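Local coordinates for C-1-tetrahydrofolate synthase, cytoplasmic, putative (Trypanosoma brucei, PDB 4CJX), which probably catalyses the NADP+-dependent oxidation of methylenetetrahydrofolate and the hydrolysis of methenyltetrahydrofolate in one-carbon metabolism, working as a homodimer, at residues K35-E40 against V301-K306; V234-Q239 against I255-T260; S60-G65 against R104-L109. All coordinates share one frame; numbering follows the deposited sequence.

Contact 1 (K35-E40 against V301-K306); sequences KAIQKE and VSMLLK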
# COMPACT_ATOMS: atom_id res chain seq x y z
N LYS B 35 9.40 -9.39 -26.66
CA LYS B 35 10.00 -10.41 -27.54
C LYS B 35 11.18 -11.13 -26.85
O LYS B 35 11.22 -12.38 -26.84
CB LYS B 35 10.46 -9.78 -28.86
CG LYS B 35 10.18 -10.58 -30.11
N ALA B 36 12.11 -10.37 -26.28
CA ALA B 36 13.31 -10.97 -25.66
C ALA B 36 12.95 -11.79 -24.43
O ALA B 36 13.40 -12.93 -24.27
CB ALA B 36 14.34 -9.91 -25.29
N ILE B 37 12.11 -11.23 -23.58
CA ILE B 37 11.59 -11.95 -22.43
C ILE B 37 10.91 -13.24 -22.87
O ILE B 37 11.19 -14.31 -22.32
CB ILE B 37 10.57 -11.09 -21.68
CG1 ILE B 37 11.28 -9.88 -21.03
CG2 ILE B 37 9.80 -11.93 -20.67
CD1 ILE B 37 10.36 -8.80 -20.47
N GLN B 38 10.03 -13.16 -23.86
CA GLN B 38 9.26 -14.35 -24.27
C GLN B 38 10.13 -15.41 -24.94
O GLN B 38 9.81 -16.59 -24.89
CB GLN B 38 8.07 -13.94 -25.13
CG GLN B 38 7.01 -13.27 -24.26
CD GLN B 38 5.87 -12.63 -25.02
OE1 GLN B 38 5.58 -12.97 -26.17
NE2 GLN B 38 5.21 -11.68 -24.37
N LYS B 39 11.24 -14.99 -25.53
CA LYS B 39 12.19 -15.92 -26.12
C LYS B 39 12.86 -16.74 -25.03
O LYS B 39 13.15 -17.92 -25.22
CB LYS B 39 13.26 -15.18 -26.95
CG LYS B 39 14.30 -16.10 -27.57
N GLU B 40 13.12 -16.10 -23.90
CA GLU B 40 13.81 -16.75 -22.80
C GLU B 40 12.83 -17.66 -22.06
O GLU B 40 13.19 -18.76 -21.68
CB GLU B 40 14.44 -15.73 -21.86
N VAL B 301 1.83 -8.04 -20.72
CA VAL B 301 1.53 -9.42 -21.10
C VAL B 301 2.68 -10.36 -20.75
O VAL B 301 2.46 -11.47 -20.23
CB VAL B 301 1.21 -9.57 -22.61
CG1 VAL B 301 1.02 -11.03 -23.00
CG2 VAL B 301 -0.02 -8.75 -22.99
N SER B 302 3.91 -9.92 -21.02
CA SER B 302 5.11 -10.72 -20.74
C SER B 302 5.29 -10.98 -19.25
O SER B 302 5.76 -12.05 -18.85
CB SER B 302 6.36 -10.03 -21.30
OG SER B 302 6.26 -9.92 -22.71
N MET B 303 4.96 -10.00 -18.43
CA MET B 303 5.07 -10.17 -16.98
C MET B 303 4.05 -11.17 -16.41
O MET B 303 4.32 -11.82 -15.40
CB MET B 303 4.94 -8.83 -16.25
CG MET B 303 6.06 -7.82 -16.55
SD MET B 303 7.72 -8.49 -16.33
CE MET B 303 8.14 -8.98 -17.99
N LEU B 304 2.88 -11.27 -17.04
CA LEU B 304 1.88 -12.25 -16.63
C LEU B 304 2.43 -13.64 -16.88
O LEU B 304 2.25 -14.53 -16.06
CB LEU B 304 0.56 -12.06 -17.39
CG LEU B 304 -0.42 -13.23 -17.39
CD1 LEU B 304 -0.93 -13.51 -15.98
CD2 LEU B 304 -1.59 -12.98 -18.32
N LEU B 305 3.10 -13.82 -18.02
CA LEU B 305 3.72 -15.10 -18.38
C LEU B 305 4.88 -15.43 -17.42
O LEU B 305 5.07 -16.58 -17.03
CB LEU B 305 4.21 -15.06 -19.83
CG LEU B 305 3.15 -14.78 -20.90
CD1 LEU B 305 3.74 -15.03 -22.28
CD2 LEU B 305 1.89 -15.62 -20.73
N LYS B 306 5.63 -14.40 -17.03
CA LYS B 306 6.71 -14.56 -16.05
C LYS B 306 6.15 -15.02 -14.68
O LYS B 306 6.59 -16.04 -14.14
CB LYS B 306 7.54 -13.27 -15.96
CG LYS B 306 8.85 -13.45 -15.20
CD LYS B 306 9.75 -12.24 -15.34
CE LYS B 306 11.10 -12.45 -14.66
NZ LYS B 306 11.69 -11.13 -14.25

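Contact 2 (V234-Q239 against I255-T260); sequences VSAAGQ and IDVGTT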
# COMPACT_ATOMS: atom_id res chain seq x y z
N VAL B 234 5.60 8.20 -14.05
CA VAL B 234 4.80 7.05 -14.35
C VAL B 234 3.35 7.45 -14.36
O VAL B 234 2.73 7.62 -13.31
CB VAL B 234 4.97 5.91 -13.34
CG1 VAL B 234 4.12 4.74 -13.77
CG2 VAL B 234 6.44 5.53 -13.22
N SER B 235 2.79 7.56 -15.57
CA SER B 235 1.42 7.98 -15.74
C SER B 235 0.49 6.79 -16.00
O SER B 235 0.58 6.15 -17.04
CB SER B 235 1.30 8.98 -16.90
OG SER B 235 0.13 9.74 -16.67
N ALA B 236 -0.44 6.57 -15.09
CA ALA B 236 -1.38 5.44 -15.17
C ALA B 236 -2.76 5.90 -14.75
O ALA B 236 -3.46 5.26 -13.95
CB ALA B 236 -0.88 4.32 -14.27
N ALA B 237 -3.17 7.04 -15.28
CA ALA B 237 -4.43 7.66 -14.90
C ALA B 237 -5.54 7.42 -15.91
O ALA B 237 -6.68 7.60 -15.59
CB ALA B 237 -4.23 9.16 -14.71
N GLY B 238 -5.20 7.04 -17.15
CA GLY B 238 -6.22 6.74 -18.17
C GLY B 238 -6.94 7.99 -18.61
O GLY B 238 -8.16 8.07 -18.59
N GLN B 239 -6.15 9.00 -18.98
CA GLN B 239 -6.66 10.29 -19.36
C GLN B 239 -5.76 10.79 -20.46
O GLN B 239 -4.65 11.22 -20.19
CB GLN B 239 -6.60 11.27 -18.19
CG GLN B 239 -7.15 12.64 -18.50
CD GLN B 239 -8.64 12.60 -18.61
OE1 GLN B 239 -9.33 12.24 -17.65
NE2 GLN B 239 -9.15 12.93 -19.77
N ILE B 255 7.25 7.01 -18.33
CA ILE B 255 6.65 5.72 -18.59
C ILE B 255 5.15 5.92 -18.67
O ILE B 255 4.49 6.26 -17.69
CB ILE B 255 6.93 4.70 -17.47
CG1 ILE B 255 8.39 4.67 -17.05
CG2 ILE B 255 6.49 3.32 -17.91
CD1 ILE B 255 9.36 4.36 -18.16
N ASP B 256 4.62 5.71 -19.88
CA ASP B 256 3.23 5.95 -20.17
C ASP B 256 2.40 4.67 -20.12
O ASP B 256 2.38 3.89 -21.08
CB ASP B 256 3.10 6.62 -21.53
CG ASP B 256 1.74 7.22 -21.76
OD1 ASP B 256 0.84 6.96 -20.93
OD2 ASP B 256 1.55 7.96 -22.77
N VAL B 257 1.67 4.49 -19.03
CA VAL B 257 0.80 3.33 -18.81
C VAL B 257 -0.63 3.52 -19.34
O VAL B 257 -1.36 2.57 -19.48
CB VAL B 257 0.74 2.98 -17.30
CG1 VAL B 257 0.08 1.62 -17.08
CG2 VAL B 257 2.14 2.98 -16.72
N GLY B 258 -1.03 4.75 -19.64
CA GLY B 258 -2.37 5.00 -20.16
C GLY B 258 -2.67 4.17 -21.41
O GLY B 258 -1.81 4.02 -22.29
N THR B 259 -3.87 3.62 -21.47
CA THR B 259 -4.34 2.95 -22.68
C THR B 259 -5.81 3.30 -22.83
O THR B 259 -6.66 2.45 -22.60
CB THR B 259 -4.26 1.41 -22.55
OG1 THR B 259 -4.80 1.03 -21.28
CG2 THR B 259 -2.83 0.91 -22.67
N THR B 260 -6.12 4.54 -23.20
CA THR B 260 -7.49 4.97 -23.28
C THR B 260 -8.05 4.92 -24.72
O THR B 260 -7.47 5.51 -25.63
CB THR B 260 -7.66 6.38 -22.71
OG1 THR B 260 -7.20 6.41 -21.35
CG2 THR B 260 -9.14 6.86 -22.81

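Contact 3 (S60-G65 against R104-L109); sequences STIICG and REVIRL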
# COMPACT_ATOMS: atom_id res chain seq x y z
N SER B 60 -5.06 -19.54 -17.02
CA SER B 60 -6.46 -19.35 -17.23
C SER B 60 -6.81 -17.87 -17.35
O SER B 60 -6.45 -17.10 -16.47
CB SER B 60 -7.26 -19.95 -16.09
OG SER B 60 -8.63 -19.77 -16.37
N THR B 61 -7.54 -17.49 -18.40
CA THR B 61 -8.13 -16.14 -18.49
C THR B 61 -9.66 -16.17 -18.62
O THR B 61 -10.20 -16.84 -19.50
CB THR B 61 -7.58 -15.37 -19.70
OG1 THR B 61 -7.80 -16.15 -20.87
CG2 THR B 61 -6.09 -15.09 -19.55
N ILE B 62 -10.33 -15.42 -17.76
CA ILE B 62 -11.76 -15.28 -17.74
C ILE B 62 -12.11 -13.88 -18.19
O ILE B 62 -11.65 -12.90 -17.63
CB ILE B 62 -12.31 -15.48 -16.32
CG1 ILE B 62 -11.99 -16.89 -15.79
CG2 ILE B 62 -13.81 -15.23 -16.29
CD1 ILE B 62 -12.32 -17.10 -14.33
N ILE B 63 -12.94 -13.78 -19.22
CA ILE B 63 -13.47 -12.51 -19.66
C ILE B 63 -14.99 -12.53 -19.54
O ILE B 63 -15.64 -13.50 -19.94
CB ILE B 63 -13.00 -12.16 -21.09
CG1 ILE B 63 -13.54 -10.79 -21.52
CG2 ILE B 63 -13.42 -13.21 -22.09
CD1 ILE B 63 -12.94 -10.28 -22.82
N CYS B 64 -15.54 -11.48 -18.93
CA CYS B 64 -16.98 -11.29 -18.84
C CYS B 64 -17.37 -10.15 -19.79
O CYS B 64 -16.75 -9.09 -19.77
CB CYS B 64 -17.39 -10.92 -17.41
SG CYS B 64 -17.03 -12.16 -16.14
N GLY B 65 -18.38 -10.39 -20.62
CA GLY B 65 -18.89 -9.38 -21.54
C GLY B 65 -18.04 -9.27 -22.78
O GLY B 65 -17.20 -10.12 -23.06
N ARG B 104 -18.12 -19.92 -9.24
CA ARG B 104 -18.02 -21.36 -9.51
C ARG B 104 -16.95 -21.67 -10.55
O ARG B 104 -16.22 -22.66 -10.45
N GLU B 105 -16.85 -20.81 -11.55
CA GLU B 105 -15.84 -20.94 -12.58
C GLU B 105 -14.40 -20.71 -12.00
O GLU B 105 -13.45 -21.44 -12.32
CB GLU B 105 -16.16 -19.96 -13.70
CG GLU B 105 -15.36 -20.18 -14.96
CD GLU B 105 -15.54 -21.58 -15.50
OE1 GLU B 105 -16.70 -22.02 -15.69
OE2 GLU B 105 -14.51 -22.25 -15.74
N VAL B 106 -14.26 -19.71 -11.14
CA VAL B 106 -12.98 -19.49 -10.43
C VAL B 106 -12.59 -20.74 -9.61
O VAL B 106 -11.46 -21.21 -9.68
CB VAL B 106 -13.02 -18.21 -9.56
CG1 VAL B 106 -11.81 -18.12 -8.64
CG2 VAL B 106 -13.08 -16.97 -10.44
N ILE B 107 -13.55 -21.29 -8.88
CA ILE B 107 -13.31 -22.46 -8.03
C ILE B 107 -12.92 -23.71 -8.83
O ILE B 107 -11.98 -24.42 -8.45
CB ILE B 107 -14.53 -22.74 -7.13
CG1 ILE B 107 -14.62 -21.63 -6.07
CG2 ILE B 107 -14.46 -24.13 -6.47
CD1 ILE B 107 -16.00 -21.49 -5.46
N ARG B 108 -13.61 -23.93 -9.94
CA ARG B 108 -13.26 -24.99 -10.87
C ARG B 108 -11.78 -24.90 -11.26
O ARG B 108 -11.04 -25.89 -11.20
CB ARG B 108 -14.15 -24.93 -12.12
N LEU B 109 -11.34 -23.70 -11.62
CA LEU B 109 -9.94 -23.49 -12.01
C LEU B 109 -8.96 -23.65 -10.83
O LEU B 109 -7.83 -24.08 -11.04
CB LEU B 109 -9.77 -22.13 -12.68
CG LEU B 109 -10.57 -22.03 -13.99
CD1 LEU B 109 -10.74 -20.57 -14.39
CD2 LEU B 109 -9.92 -22.86 -15.07

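Contact 1 (K35-E40 against V301-K306)
Gln38 and Ser302 lie where the two helical segments come nearest in register, their CA atoms 6.5 Å apart, and the segment axes run nearly parallel, 21° from each other and 9.7 Å apart at closest approach. The single polar link is a short, bent hydrogen bond of 2.6 Å from Gln38 NE2 to Ser302 OG. Gln38 reaches it with an extended chain, CG anti to its own carbonyl carbon (chi1 -73°), and the hydroxyl oxygen lies 29° out of the amide plane. Ser302 OG also makes a weak hydrogen bond to the carbonyl oxygen of Pro298, so this buried hydroxyl has partners on both its own helix and the facing one. Alongside, Ile37 CG2 rests on Ser302 CB at 4.0 Å. Met303 starts out pointing away from the partner helix, but bends at its second and third torsions bring CE back to meet Ile37 CD1, the two side chains crossing at about a right angle. Ile37 CD1 and Met303 CE are 3.3 Å apart, closer than carbons usually pack. Leu305 CD1 lies 4.2 Å from the aliphatic CG of Gln38. Helices 30-51 and 296-316, which follow the paired strands 26-27 and 288-289 of the large sheet, run side by side, and Val301 touches the bound inhibitor. Helix 166-178 meets Ile37 and Met303 through Glu173, Ser169 and Ala170, while helix 68-83 packs Ala80 and Ala81 against Leu305.

Contact 2 (V234-Q239 against I255-T260)
Ser235 bonds to the neighbouring strand through both its backbone N and its backbone O, the pattern of a parallel pair. Its N donates to Ile255 O at 3.0 Å in a fairly straight bond (160° at the hydrogen), and its O accepts from Val257 N at 2.8 Å. Gly258 N adds a weak hydrogen bond to the same oxygen, while its better partner is Asp256 OD1 at 3.2 Å. This closes an Asx turn at the end of strand 253-256, with the amide meeting the anti side of the carboxylate, 30° out of its plane. Asp256 is further held by the backbone N of Asp276 and of Val277. The Asp276 carboxylate in turn accepts from Ser235 OG and from the amides of Ala237, Gly238 and Gln239, fixing the loop that leaves strand 232-235.

Outward from these bonds, Val257 CB presses on Ala236 CB at 3.7 Å. With CG1 of Val257 anti to its N (chi1 -169°), CG2 is turned to meet Val234 CG1 at 4.0 Å. Farther along, Thr260 OG1 sits 3.2 Å from Gly238 C, a contact without a hydrogen bond. The C-terminal ends of the two strands thus lead into loops of the Rossmann-type domain, where Thr259 is an NADP+-binding residue of this protein, although the cofactor does not lie against it in this chain. Strand 186-190 flanks Val234 and Ala236 through Val188 and Leu190, Thr290 bonds to Asp256 N, and helix 166-178 covers Val234, Ile255 and Val257 with Val171, Leu175 and Thr167.

Contact 3 (S60-G65 against R104-L109)
Ser60, Ile62 and Leu109 form the close part of this strand-on-helix contact, in which the segments run antiparallel at 175° with their axes 10.5 Å apart. Leu109 CD1 meets both strand residues, and its firm contact is with Ile62 CD1 at 3.8 Å. The 3.0 Å between Ser60 OG and Leu109 CD1 is a doubtful value, too short to be relied on. The hydroxyl's polar partner lies elsewhere, on the carbonyl oxygen of Phe89 in the adjacent strand. Ile62 holds CG1 anti to its carbonyl carbon (chi1 -61°), which carries CD1 out to the helix. There it slides past Leu109 in the opposite direction and crosses Val106 at about a right angle, its CD1 4.0 Å from Val106 CG2.

Toward the helix's N-terminal side the fit slackens. Glu105 is partly exposed and offers Ile62 CD1 just its aliphatic CG, at 4.4 Å; no hydrogen bond links the segments.

Helix 68-83 covers Thr61 and Ile63 on the other face of the strand. Helix 99-110 connects strand 87-93 to strand 117-120 and passes over strand 58-64 between them, as in the beta-alpha-beta crossover of a three-layer alpha/beta/alpha sandwich.

In the fold
Contacts 1 and 3 are buried, whereas contact 2 is only partly so, its strands lying in the sheet and its loops reaching the surface. Chemistry follows place: contact 2 is led by backbone hydrogen bonds and carboxylates, with small aliphatic side chains beside them, contact 3 is essentially apolar, and contact 1 mixes one amide-hydroxyl bond with aliphatic packing. Contacts 2 and 3 stay within the cofactor-binding and catalytic regions respectively, their centres 27 Å apart, while contact 1 pairs the helices that follow strands 26-27 and 288-289 of the large sheet. Contacts 1 and 3 use consecutive elements, helix 30-51 and strand 58-64. Helix 166-178 reaches contacts 1 and 2, and helix 68-83 contacts 1 and 3.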